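Long-range contacts in Alpha/beta hydrolase fold-3 domain protein (Sulfolobus islandicus, PDB 5LK6), which probably hydrolyses carboxylic ester bonds as a thermostable lipase/carboxylesterase of the alpha/beta hydrolase fold: residues 117-122 with 219-224; 128-133 with 166-171; 160-165 with 225-230; 236-241 with 252-257. All blocks are in the same frame, centred on the assembly; numbering follows the deposited sequence.

Contact 1: 117-122 with 219-224; sequences KFPSAV and DFRFSP. With SO4 (sulfate ion), chain E.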
loop_
_atom_site.group_PDB
_atom_site.type_symbol
_atom_site.label_atom_id
_atom_site.label_comp_id
_atom_site.label_asym_id
_atom_site.label_seq_id
_atom_site.Cartn_x
_atom_site.Cartn_y
_atom_site.Cartn_z
ATOM N N LYS A 117 -24.723 24.080 4.210
ATOM C CA LYS A 117 -23.734 24.081 5.268
ATOM C C LYS A 117 -23.769 22.758 5.992
ATOM O O LYS A 117 -24.718 22.034 5.924
ATOM C CB LYS A 117 -24.049 25.186 6.282
ATOM C CG LYS A 117 -24.287 26.582 5.699
ATOM C CD LYS A 117 -23.008 27.239 5.246
ATOM C CE LYS A 117 -23.278 28.644 4.788
ATOM N NZ LYS A 117 -22.221 29.030 3.806
ATOM N N PHE A 118 -22.718 22.501 6.731
ATOM C CA PHE A 118 -22.670 21.446 7.693
ATOM C C PHE A 118 -23.928 21.503 8.578
ATOM O O PHE A 118 -24.340 22.597 8.987
ATOM C CB PHE A 118 -21.404 21.614 8.520
ATOM C CG PHE A 118 -21.331 20.708 9.704
ATOM C CD1 PHE A 118 -21.880 21.081 10.916
ATOM C CD2 PHE A 118 -20.649 19.481 9.619
ATOM C CE1 PHE A 118 -21.777 20.239 12.004
ATOM C CE2 PHE A 118 -20.577 18.623 10.685
ATOM C CZ PHE A 118 -21.121 19.010 11.876
ATOM N N PRO A 119 -24.557 20.362 8.895
ATOM C CA PRO A 119 -24.133 19.005 8.574
ATOM C C PRO A 119 -24.823 18.388 7.342
ATOM O O PRO A 119 -25.035 17.154 7.296
ATOM C CB PRO A 119 -24.545 18.265 9.813
ATOM C CG PRO A 119 -25.832 18.903 10.161
ATOM C CD PRO A 119 -25.654 20.367 9.869
ATOM N N SER A 120 -25.139 19.198 6.331
ATOM C CA SER A 120 -25.900 18.705 5.173
ATOM C C SER A 120 -25.180 17.577 4.414
ATOM O O SER A 120 -25.790 16.554 4.150
ATOM C CB SER A 120 -26.245 19.827 4.174
ATOM O OG SER A 120 -26.797 20.956 4.789
ATOM N N ALA A 121 -23.907 17.760 4.068
ATOM C CA ALA A 121 -23.118 16.720 3.435
ATOM C C ALA A 121 -23.113 15.397 4.214
ATOM O O ALA A 121 -23.019 14.326 3.598
ATOM C CB ALA A 121 -21.702 17.179 3.244
ATOM N N VAL A 122 -23.184 15.470 5.540
ATOM C CA VAL A 122 -23.100 14.273 6.372
ATOM C C VAL A 122 -24.426 13.561 6.266
ATOM O O VAL A 122 -24.469 12.348 6.034
ATOM C CB VAL A 122 -22.858 14.616 7.867
ATOM C CG1 VAL A 122 -23.069 13.420 8.786
ATOM C CG2 VAL A 122 -21.461 15.220 8.074
ATOM N N ASP A 219 -17.748 19.156 16.990
ATOM C CA ASP A 219 -18.817 18.206 16.762
ATOM C C ASP A 219 -18.203 16.987 16.044
ATOM O O ASP A 219 -17.453 17.113 15.054
ATOM C CB ASP A 219 -19.866 18.917 15.941
ATOM C CG ASP A 219 -21.120 18.109 15.719
ATOM O OD1 ASP A 219 -21.086 16.925 15.328
ATOM O OD2 ASP A 219 -22.196 18.733 15.838
ATOM N N PHE A 220 -18.525 15.798 16.535
ATOM C CA PHE A 220 -17.919 14.576 16.016
ATOM C C PHE A 220 -18.243 14.344 14.539
ATOM O O PHE A 220 -17.488 13.641 13.846
ATOM C CB PHE A 220 -18.261 13.344 16.897
ATOM C CG PHE A 220 -19.610 12.742 16.621
ATOM C CD1 PHE A 220 -19.770 11.778 15.613
ATOM C CD2 PHE A 220 -20.739 13.135 17.360
ATOM C CE1 PHE A 220 -21.038 11.242 15.353
ATOM C CE2 PHE A 220 -21.998 12.579 17.127
ATOM C CZ PHE A 220 -22.148 11.636 16.122
ATOM N N ARG A 221 -19.341 14.915 14.045
ATOM C CA ARG A 221 -19.679 14.764 12.619
ATOM C C ARG A 221 -18.810 15.616 11.699
ATOM O O ARG A 221 -18.933 15.535 10.456
ATOM C CB ARG A 221 -21.145 15.048 12.373
ATOM C CG ARG A 221 -22.078 14.132 13.174
ATOM C CD ARG A 221 -23.506 14.662 13.280
ATOM N NE ARG A 221 -23.543 15.981 13.909
ATOM C CZ ARG A 221 -24.512 16.879 13.781
ATOM N NH1 ARG A 221 -25.578 16.673 13.030
ATOM N NH2 ARG A 221 -24.364 18.063 14.387
ATOM N N PHE A 222 -17.987 16.467 12.297
ATOM C CA PHE A 222 -16.884 17.124 11.600
ATOM C C PHE A 222 -15.467 16.639 12.047
ATOM O O PHE A 222 -14.548 16.535 11.209
ATOM C CB PHE A 222 -16.970 18.649 11.789
ATOM C CG PHE A 222 -15.893 19.385 11.070
ATOM C CD1 PHE A 222 -15.904 19.459 9.683
ATOM C CD2 PHE A 222 -14.823 19.940 11.759
ATOM C CE1 PHE A 222 -14.888 20.126 8.992
ATOM C CE2 PHE A 222 -13.807 20.602 11.067
ATOM C CZ PHE A 222 -13.828 20.679 9.689
ATOM N N SER A 223 -15.322 16.366 13.360
ATOM C CA SER A 223 -14.100 15.859 13.946
ATOM C C SER A 223 -14.329 14.460 14.500
ATOM O O SER A 223 -14.448 14.283 15.691
ATOM C CB SER A 223 -13.569 16.822 15.022
ATOM O OG SER A 223 -13.126 18.053 14.453
ATOM N N PRO A 224 -14.335 13.451 13.633
ATOM C CA PRO A 224 -14.598 12.139 14.118
ATOM C C PRO A 224 -13.631 11.669 15.169
ATOM O O PRO A 224 -14.017 10.863 16.034
ATOM C CB PRO A 224 -14.514 11.266 12.873
ATOM C CG PRO A 224 -13.993 12.119 11.811
ATOM C CD PRO A 224 -14.370 13.496 12.179
HETATM S S SO4 E . -27.526 20.212 14.063
HETATM O O1 SO4 E . -27.933 20.990 12.889
HETATM O O2 SO4 E . -27.711 18.757 13.638
HETATM O O3 SO4 E . -26.164 20.718 14.486
HETATM O O4 SO4 E . -28.287 20.544 15.269
#
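F118 presents the rim of its ring to R221 and D219. Its CG is anti to the backbone N (chi1 171°), which carries it toward the 219-224 loop. F118 CE2 lies 3.5 Å from the backbone O of R221, which sits near the ring plane, and its CZ lies 3.9 Å from CG of D219, again at the edge. The ring stands almost perpendicular to the D219 carboxylate, the planes being 84° apart, and it crosses the R221 side chain at about a right angle, with CZ over one face of the guanidinium. P119, which follows a cis peptide bond, packs CB over the centre of one F118 face and also over the guanidinium. It runs beside R221 in the same direction, P119 CG being 3.6 Å from R221 NH1. V122 adds CG2 against the R221 carbonyl oxygen.

Within its own loop, R221 grips D219 side-on in a salt bridge, R221 NE to D219 OD1 at 3.0 Å and R221 NH2 to D219 OD2 at 2.7 Å, both acceptors close to the guanidinium plane. D219 OD1 also takes the backbone N-H of R221 on its anti lone pair, forming an Asx turn. A sulfate, probably from the crystallisation liquor, occupies another edge: O2 accepts from R221 NH1 at 3.0 Å and O3 from R221 NH2 at 3.2 Å, with R212 as a further donor.

P119 is the N-cap residue of helix 120-133, so the 219-224 loop packs at that helix's start. Y210 of helix 200-210 meets F118 edge-to-face, and helix 152-163 adds L163 against V122 and N155 bonded to the F222 carbonyl.

Contact 2: 128-133 with 166-171; sequences ATNWVY and GKLNLK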
loop_
_atom_site.group_PDB
_atom_site.type_symbol
_atom_site.label_atom_id
_atom_site.label_comp_id
_atom_site.label_asym_id
_atom_site.label_seq_id
_atom_site.Cartn_x
_atom_site.Cartn_y
_atom_site.Cartn_z
ATOM N N ALA A 128 -27.967 8.226 1.980
ATOM C CA ALA A 128 -27.591 7.408 0.813
ATOM C C ALA A 128 -27.035 6.052 1.244
ATOM O O ALA A 128 -27.461 5.028 0.735
ATOM C CB ALA A 128 -26.603 8.136 -0.072
ATOM N N THR A 129 -26.136 6.025 2.220
ATOM C CA THR A 129 -25.612 4.758 2.696
ATOM C C THR A 129 -26.742 3.854 3.211
ATOM O O THR A 129 -26.820 2.677 2.869
ATOM C CB THR A 129 -24.520 4.964 3.767
ATOM O OG1 THR A 129 -23.429 5.643 3.153
ATOM C CG2 THR A 129 -24.016 3.641 4.330
ATOM N N ASN A 130 -27.622 4.434 3.998
ATOM C CA ASN A 130 -28.708 3.727 4.625
ATOM C C ASN A 130 -29.671 3.187 3.584
ATOM O O ASN A 130 -30.109 2.026 3.643
ATOM C CB ASN A 130 -29.398 4.676 5.569
ATOM C CG ASN A 130 -30.372 3.987 6.482
ATOM O OD1 ASN A 130 -30.029 3.321 7.468
ATOM N ND2 ASN A 130 -31.608 4.200 6.187
ATOM N N TRP A 131 -29.943 3.989 2.587
ATOM C CA TRP A 131 -30.844 3.573 1.560
ATOM C C TRP A 131 -30.264 2.478 0.675
ATOM O O TRP A 131 -30.967 1.512 0.368
ATOM C CB TRP A 131 -31.231 4.753 0.696
ATOM C CG TRP A 131 -32.217 4.450 -0.344
ATOM C CD1 TRP A 131 -33.605 4.503 -0.218
ATOM C CD2 TRP A 131 -31.943 4.065 -1.709
ATOM N NE1 TRP A 131 -34.185 4.191 -1.429
ATOM C CE2 TRP A 131 -33.213 3.926 -2.364
ATOM C CE3 TRP A 131 -30.770 3.871 -2.447
ATOM C CZ2 TRP A 131 -33.335 3.589 -3.721
ATOM C CZ3 TRP A 131 -30.881 3.511 -3.816
ATOM C CH2 TRP A 131 -32.172 3.367 -4.430
ATOM N N VAL A 132 -29.003 2.636 0.251
ATOM C CA VAL A 132 -28.346 1.620 -0.578
ATOM C C VAL A 132 -28.311 0.261 0.177
ATOM O O VAL A 132 -28.580 -0.784 -0.393
ATOM C CB VAL A 132 -26.945 2.074 -1.030
ATOM C CG1 VAL A 132 -26.114 0.900 -1.585
ATOM C CG2 VAL A 132 -27.054 3.192 -2.047
ATOM N N TYR A 133 -28.006 0.310 1.459
ATOM C CA TYR A 133 -27.972 -0.858 2.304
ATOM C C TYR A 133 -29.319 -1.587 2.426
ATOM O O TYR A 133 -29.324 -2.785 2.622
ATOM C CB TYR A 133 -27.510 -0.401 3.675
ATOM C CG TYR A 133 -27.399 -1.453 4.742
ATOM C CD1 TYR A 133 -26.244 -2.155 4.908
ATOM C CD2 TYR A 133 -28.453 -1.712 5.624
ATOM C CE1 TYR A 133 -26.127 -3.093 5.909
ATOM C CE2 TYR A 133 -28.349 -2.644 6.624
ATOM C CZ TYR A 133 -27.187 -3.332 6.754
ATOM O OH TYR A 133 -27.010 -4.242 7.745
ATOM N N GLY A 166 -24.396 0.101 15.317
ATOM C CA GLY A 166 -25.685 -0.465 15.791
ATOM C C GLY A 166 -26.926 -0.240 14.910
ATOM O O GLY A 166 -28.050 -0.378 15.373
ATOM N N LYS A 167 -26.731 0.187 13.670
ATOM C CA LYS A 167 -27.815 0.351 12.717
ATOM C C LYS A 167 -27.518 -0.379 11.427
ATOM O O LYS A 167 -28.425 -0.861 10.791
ATOM C CB LYS A 167 -28.008 1.815 12.327
ATOM C CG LYS A 167 -28.449 2.835 13.389
ATOM C CD LYS A 167 -29.437 3.868 12.760
ATOM C CE LYS A 167 -29.378 5.294 13.322
ATOM N NZ LYS A 167 -29.172 5.267 14.790
ATOM N N LEU A 168 -26.258 -0.405 10.998
ATOM C CA LEU A 168 -25.845 -0.918 9.699
ATOM C C LEU A 168 -24.591 -1.750 9.921
ATOM O O LEU A 168 -23.689 -1.281 10.601
ATOM C CB LEU A 168 -25.466 0.273 8.818
ATOM C CG LEU A 168 -26.422 0.825 7.786
ATOM C CD1 LEU A 168 -27.826 0.952 8.328
ATOM C CD2 LEU A 168 -25.950 2.168 7.273
ATOM N N ASN A 169 -24.490 -2.933 9.314
ATOM C CA ASN A 169 -23.218 -3.679 9.315
ATOM C C ASN A 169 -22.487 -3.403 8.040
ATOM O O ASN A 169 -22.664 -4.093 7.057
ATOM C CB ASN A 169 -23.420 -5.177 9.542
ATOM C CG ASN A 169 -24.246 -5.439 10.794
ATOM O OD1 ASN A 169 -25.103 -6.317 10.795
ATOM N ND2 ASN A 169 -24.033 -4.631 11.857
ATOM N N LEU A 170 -21.666 -2.364 8.078
ATOM C CA LEU A 170 -20.769 -2.042 6.968
ATOM C C LEU A 170 -19.598 -3.052 6.944
ATOM O O LEU A 170 -19.069 -3.431 7.989
ATOM C CB LEU A 170 -20.284 -0.578 7.082
ATOM C CG LEU A 170 -21.452 0.408 7.016
ATOM C CD1 LEU A 170 -21.035 1.832 7.351
ATOM C CD2 LEU A 170 -22.144 0.308 5.647
ATOM N N LYS A 171 -19.207 -3.514 5.766
ATOM C CA LYS A 171 -18.119 -4.495 5.734
ATOM C C LYS A 171 -16.774 -3.832 6.060
ATOM O O LYS A 171 -15.902 -4.481 6.670
ATOM C CB LYS A 171 -18.015 -5.246 4.391
ATOM C CG LYS A 171 -19.196 -6.119 3.992
ATOM C CD LYS A 171 -19.689 -7.026 5.109
ATOM C CE LYS A 171 -20.406 -8.262 4.558
ATOM N NZ LYS A 171 -20.628 -9.232 5.659
#
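Y133 and L168 bury the most surface here, the leucine lying over the tyrosine ring. L168 CG sits above the ring centre, 3.9 Å from the Y133 centroid and only 11° off the normal, a CH-pi contact. The two side chains lie alongside one another but point opposite ways, with L168 CD1 3.8 Å from Y133 CD2. Y133 CG is anti to its backbone N (chi1 180°), directing the aromatic group from the helix toward the loop. At the far end of the ring, Y133 OH accepts a hydrogen bond from N169 N at 3.2 Å, nearly straight (177°). One ring therefore serves both sorts of contact, its face taking the leucine and its hydroxyl the main chain of the next residue.

T129, one helical turn earlier, comes third, well behind them. Its methyl CG2 lies 3.8 Å from L168 CD2 and 4.0 Å from L170 CD2, crossing L170 at about a right angle. The T129 hydroxyl is used elsewhere, as OG1 bonds to the carbonyl of S125 in its own helix. N130 comes in nearly perpendicular to L168, its OD1 against the leucine CD1.

T129 also reaches I147 and I75 of the central sheet, and Y133 touches V145. The arrangement belongs to the alpha/beta hydrolase fold: a helix lying against the sheet, packed by the connection that leads from the neighbouring helix 152-163 into the next parallel strand, 173-176.

Contact 3: 160-165 with 225-230; sequences VALLSK and ILAQDL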
loop_
_atom_site.group_PDB
_atom_site.type_symbol
_atom_site.label_atom_id
_atom_site.label_comp_id
_atom_site.label_asym_id
_atom_site.label_seq_id
_atom_site.Cartn_x
_atom_site.Cartn_y
_atom_site.Cartn_z
ATOM N N VAL A 160 -19.961 8.800 8.656
ATOM C CA VAL A 160 -20.986 7.818 8.348
ATOM C C VAL A 160 -20.839 6.482 9.122
ATOM O O VAL A 160 -21.818 5.970 9.652
ATOM C CB VAL A 160 -21.047 7.502 6.854
ATOM C CG1 VAL A 160 -21.938 6.280 6.651
ATOM C CG2 VAL A 160 -21.615 8.704 6.075
ATOM N N ALA A 161 -19.625 5.953 9.193
ATOM C CA ALA A 161 -19.355 4.707 9.900
ATOM C C ALA A 161 -19.664 4.802 11.363
ATOM O O ALA A 161 -20.118 3.835 11.961
ATOM C CB ALA A 161 -17.906 4.260 9.730
ATOM N N LEU A 162 -19.325 5.925 11.954
ATOM C CA LEU A 162 -19.691 6.225 13.324
ATOM C C LEU A 162 -21.215 6.260 13.536
ATOM O O LEU A 162 -21.734 5.580 14.422
ATOM C CB LEU A 162 -19.074 7.553 13.739
ATOM C CG LEU A 162 -17.683 7.449 14.349
ATOM C CD1 LEU A 162 -16.884 8.762 14.208
ATOM C CD2 LEU A 162 -17.835 7.027 15.812
ATOM N N LEU A 163 -21.904 7.074 12.734
ATOM C CA LEU A 163 -23.368 7.177 12.752
ATOM C C LEU A 163 -24.111 5.854 12.496
ATOM O O LEU A 163 -25.270 5.728 12.839
ATOM C CB LEU A 163 -23.798 8.159 11.655
ATOM C CG LEU A 163 -23.495 9.659 11.902
ATOM C CD1 LEU A 163 -23.860 10.528 10.700
ATOM C CD2 LEU A 163 -24.186 10.135 13.162
ATOM N N SER A 164 -23.436 4.915 11.846
ATOM C CA SER A 164 -23.964 3.620 11.486
ATOM C C SER A 164 -23.769 2.574 12.543
ATOM O O SER A 164 -24.334 1.500 12.391
ATOM C CB SER A 164 -23.281 3.105 10.219
ATOM O OG SER A 164 -23.645 3.884 9.100
ATOM N N LYS A 165 -23.007 2.850 13.601
ATOM C CA LYS A 165 -22.791 1.876 14.670
ATOM C C LYS A 165 -24.132 1.414 15.294
ATOM O O LYS A 165 -24.913 2.242 15.697
ATOM C CB LYS A 165 -21.871 2.467 15.742
ATOM C CG LYS A 165 -21.186 1.442 16.630
ATOM C CD LYS A 165 -20.462 2.089 17.809
ATOM C CE LYS A 165 -20.569 1.144 19.004
ATOM N NZ LYS A 165 -19.843 1.660 20.195
ATOM N N ILE A 225 -12.403 12.191 15.130
ATOM C CA ILE A 225 -11.424 11.850 16.142
ATOM C C ILE A 225 -11.831 12.277 17.552
ATOM O O ILE A 225 -11.271 11.791 18.512
ATOM C CB ILE A 225 -10.015 12.407 15.788
ATOM C CG1 ILE A 225 -8.930 11.657 16.598
ATOM C CG2 ILE A 225 -9.948 13.928 15.973
ATOM C CD1 ILE A 225 -7.600 11.491 15.886
ATOM N N LEU A 226 -12.784 13.191 17.687
ATOM C CA LEU A 226 -13.318 13.511 19.009
ATOM C C LEU A 226 -14.404 12.556 19.441
ATOM O O LEU A 226 -14.901 12.717 20.510
ATOM C CB LEU A 226 -13.860 14.937 19.047
ATOM C CG LEU A 226 -12.798 15.964 18.640
ATOM C CD1 LEU A 226 -13.406 17.359 18.564
ATOM C CD2 LEU A 226 -11.550 15.957 19.551
ATOM N N ALA A 227 -14.801 11.585 18.624
ATOM C CA ALA A 227 -15.865 10.659 19.009
ATOM C C ALA A 227 -15.474 9.978 20.285
ATOM O O ALA A 227 -14.289 9.666 20.499
ATOM C CB ALA A 227 -16.095 9.610 17.935
ATOM N N GLN A 228 -16.484 9.745 21.110
ATOM C CA GLN A 228 -16.303 9.269 22.478
ATOM C C GLN A 228 -15.846 7.821 22.526
ATOM O O GLN A 228 -14.930 7.492 23.244
ATOM C CB GLN A 228 -17.596 9.489 23.284
ATOM C CG GLN A 228 -17.573 10.798 24.083
ATOM C CD GLN A 228 -18.815 10.989 24.949
ATOM O OE1 GLN A 228 -19.302 10.053 25.595
ATOM N NE2 GLN A 228 -19.327 12.207 24.977
ATOM N N ASP A 229 -16.473 7.001 21.705
ATOM C CA ASP A 229 -16.220 5.570 21.591
ATOM C C ASP A 229 -16.032 5.189 20.115
ATOM O O ASP A 229 -16.986 5.252 19.295
ATOM C CB ASP A 229 -17.466 4.822 22.144
ATOM C CG ASP A 229 -17.284 3.313 22.246
ATOM O OD1 ASP A 229 -16.145 2.825 22.215
ATOM O OD2 ASP A 229 -18.304 2.619 22.367
ATOM N N LEU A 230 -14.824 4.761 19.780
ATOM C CA LEU A 230 -14.547 4.326 18.395
ATOM C C LEU A 230 -14.665 2.828 18.210
ATOM O O LEU A 230 -14.497 2.341 17.099
ATOM C CB LEU A 230 -13.184 4.824 17.927
ATOM C CG LEU A 230 -13.109 6.340 17.793
ATOM C CD1 LEU A 230 -11.657 6.791 17.690
ATOM C CD2 LEU A 230 -13.936 6.862 16.616
#
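L162 points its branched end at A227 and L230, joining helix 152-163 of the alpha/beta hydrolase fold to the loop that leads into strand 236-241. This helix probably follows the nucleophile elbow, as in other members of the fold, and the contact lies near its C-terminal end. The packed part is small and apolar. Both L162 methyls face the A227 methyl, CD2 at 3.8 Å and CD1 at 3.9 Å from A227 CB, and CD2 also meets L230 CD2 at 4.0 Å, the two leucines lying at a slant to each other. L230 is buried, with R256 of helix 247-259 against it, while L162 further touches P224 and Y253.

The outer side is looser and polar. K165 and D229 are both exposed and approach at about a right angle, meeting through their charged ends alone. D229 CG is anti to its backbone N (chi1 -173°), which swings the carboxylate toward the helix end. Its two oxygens have different partners: OD1 bonds to the hydroxyl of S231 just along the loop, and OD2 forms the salt bridge, lying 2.8 Å from K165 NZ.

Contact 4: 236-241 with 252-257; sequences ALIITA and AYANRL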
loop_
_atom_site.group_PDB
_atom_site.type_symbol
_atom_site.label_atom_id
_atom_site.label_comp_id
_atom_site.label_asym_id
_atom_site.label_seq_id
_atom_site.Cartn_x
_atom_site.Cartn_y
_atom_site.Cartn_z
ATOM N N ALA A 236 -10.842 -1.013 8.720
ATOM C CA ALA A 236 -10.448 0.171 7.954
ATOM C C ALA A 236 -9.149 -0.004 7.172
ATOM O O ALA A 236 -8.165 -0.640 7.636
ATOM C CB ALA A 236 -10.278 1.347 8.888
ATOM N N LEU A 237 -9.175 0.564 5.973
ATOM C CA LEU A 237 -7.968 0.881 5.243
ATOM C C LEU A 237 -7.810 2.395 5.256
ATOM O O LEU A 237 -8.662 3.103 4.748
ATOM C CB LEU A 237 -8.047 0.402 3.804
ATOM C CG LEU A 237 -6.873 0.773 2.910
ATOM C CD1 LEU A 237 -5.549 0.245 3.447
ATOM C CD2 LEU A 237 -7.171 0.256 1.514
ATOM N N ILE A 238 -6.709 2.870 5.812
ATOM C CA ILE A 238 -6.420 4.299 5.841
ATOM C C ILE A 238 -5.156 4.550 5.019
ATOM O O ILE A 238 -4.155 3.915 5.261
ATOM C CB ILE A 238 -6.293 4.816 7.270
ATOM C CG1 ILE A 238 -7.645 4.615 7.936
ATOM C CG2 ILE A 238 -5.973 6.288 7.241
ATOM C CD1 ILE A 238 -7.686 4.919 9.429
ATOM N N ILE A 239 -5.249 5.456 4.050
ATOM C CA ILE A 239 -4.140 5.821 3.197
ATOM C C ILE A 239 -3.801 7.247 3.493
ATOM O O ILE A 239 -4.677 8.099 3.619
ATOM C CB ILE A 239 -4.507 5.718 1.713
ATOM C CG1 ILE A 239 -4.635 4.273 1.330
ATOM C CG2 ILE A 239 -3.496 6.409 0.785
ATOM C CD1 ILE A 239 -5.386 4.127 0.023
ATOM N N THR A 240 -2.500 7.530 3.497
ATOM C CA THR A 240 -1.983 8.807 3.956
ATOM C C THR A 240 -0.877 9.190 2.964
ATOM O O THR A 240 -0.293 8.317 2.220
ATOM C CB THR A 240 -1.655 8.540 5.436
ATOM O OG1 THR A 240 -2.516 9.318 6.344
ATOM C CG2 THR A 240 -0.315 8.629 5.743
ATOM N N ALA A 241 -0.661 10.507 2.839
ATOM C CA ALA A 241 0.446 11.002 2.009
ATOM C C ALA A 241 1.511 11.653 2.874
ATOM O O ALA A 241 1.212 12.325 3.866
ATOM C CB ALA A 241 -0.033 11.932 0.960
ATOM N N ALA A 252 -3.192 9.597 13.235
ATOM C CA ALA A 252 -3.826 9.612 14.560
ATOM C C ALA A 252 -5.150 8.821 14.602
ATOM O O ALA A 252 -5.346 7.975 15.511
ATOM C CB ALA A 252 -4.050 11.021 15.051
ATOM N N TYR A 253 -6.009 9.067 13.620
ATOM C CA TYR A 253 -7.302 8.375 13.555
ATOM C C TYR A 253 -7.097 6.866 13.411
ATOM O O TYR A 253 -7.658 6.091 14.149
ATOM C CB TYR A 253 -8.190 8.909 12.422
ATOM C CG TYR A 253 -9.658 8.507 12.559
ATOM C CD1 TYR A 253 -10.464 9.089 13.524
ATOM C CD2 TYR A 253 -10.247 7.595 11.698
ATOM C CE1 TYR A 253 -11.792 8.754 13.641
ATOM C CE2 TYR A 253 -11.565 7.261 11.796
ATOM C CZ TYR A 253 -12.333 7.833 12.783
ATOM O OH TYR A 253 -13.653 7.490 12.930
ATOM N N ALA A 254 -6.230 6.468 12.527
ATOM C CA ALA A 254 -5.776 5.087 12.477
ATOM C C ALA A 254 -5.374 4.490 13.829
ATOM O O ALA A 254 -5.846 3.446 14.235
ATOM C CB ALA A 254 -4.598 4.964 11.507
ATOM N N ASN A 255 -4.486 5.167 14.522
ATOM C CA ASN A 255 -4.055 4.712 15.830
ATOM C C ASN A 255 -5.148 4.615 16.869
ATOM O O ASN A 255 -5.162 3.654 17.634
ATOM C CB ASN A 255 -2.906 5.565 16.329
ATOM C CG ASN A 255 -1.571 5.082 15.798
ATOM O OD1 ASN A 255 -1.188 3.981 16.048
ATOM N ND2 ASN A 255 -0.878 5.909 15.064
ATOM N N ARG A 256 -6.061 5.569 16.865
ATOM C CA ARG A 256 -7.186 5.567 17.789
ATOM C C ARG A 256 -8.169 4.449 17.496
ATOM O O ARG A 256 -8.702 3.857 18.436
ATOM C CB ARG A 256 -7.919 6.919 17.773
ATOM C CG ARG A 256 -7.217 7.995 18.592
ATOM C CD ARG A 256 -7.901 8.232 19.960
ATOM N NE ARG A 256 -7.009 9.050 20.811
ATOM C CZ ARG A 256 -6.756 10.391 20.688
ATOM N NH1 ARG A 256 -7.353 11.163 19.740
ATOM N NH2 ARG A 256 -5.891 10.995 21.548
ATOM N N LEU A 257 -8.405 4.153 16.208
ATOM C CA LEU A 257 -9.213 3.017 15.845
ATOM C C LEU A 257 -8.542 1.754 16.341
ATOM O O LEU A 257 -9.185 0.931 17.029
ATOM C CB LEU A 257 -9.414 2.936 14.359
ATOM C CG LEU A 257 -10.324 3.977 13.736
ATOM C CD1 LEU A 257 -10.392 3.812 12.245
ATOM C CD2 LEU A 257 -11.708 3.799 14.247
#
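I238 sends its longer branch toward residues 252-257 of helix 247-259. CG1 lies anti to the carbonyl carbon (chi1 -63°) and CD1 continues the extension (chi2 173°), so the terminal methyl, not the CG2 branch, makes the contact. I238 CD1 lies 3.6 Å from CA and 3.7 Å from CB of A254. The small alanine lets the isoleucine reach the helix backbone itself. L257 has a similar shape, CG anti to its carbonyl carbon, with CD1 extended beyond it. L257 CD1 is 4.1 Å from I238 CD1 and 4.2 Å from A236 CB, spanning two residues of the strand that point to the same side. Y253 contributes from the flank: CD2 at its ring edge lies 4.3 Å from I238 CD1, near the ring plane. The contact is entirely apolar, with no hydrogen bond across it.

Strand and helix run nearly antiparallel (156°), with their axes 9.5 Å apart at closest approach, as expected in a beta-alpha-beta crossover. Strand 236-241 is followed by helix 247-259 and then by the adjacent parallel strand 264-269. The helix packs over both strands, A254 touching S266 and L257 touching V264, while Y253 and I238 both reach L175 of strand 173-176.

In the fold
Contact 4 is buried and wholly apolar, a helix on the sheet, whereas contact 3 is a surface contact with a small apolar part and one salt bridge. Contacts 1 and 2 are partly buried and both use helix 120-133, near its start and at its end, with centres 18 Å apart. Each combines an aromatic ring with polar bonds: charged groups and a sulfate in contact 1, a main-chain N-H in contact 2. Contact 3 touches all the others: V122 packs on L163, T129 on V160, and I225 on A252. Residues 219-230 thus meet helix 120-133 in contact 1 and helix 152-163 in contact 3, and I225 carries them on to helix 247-259.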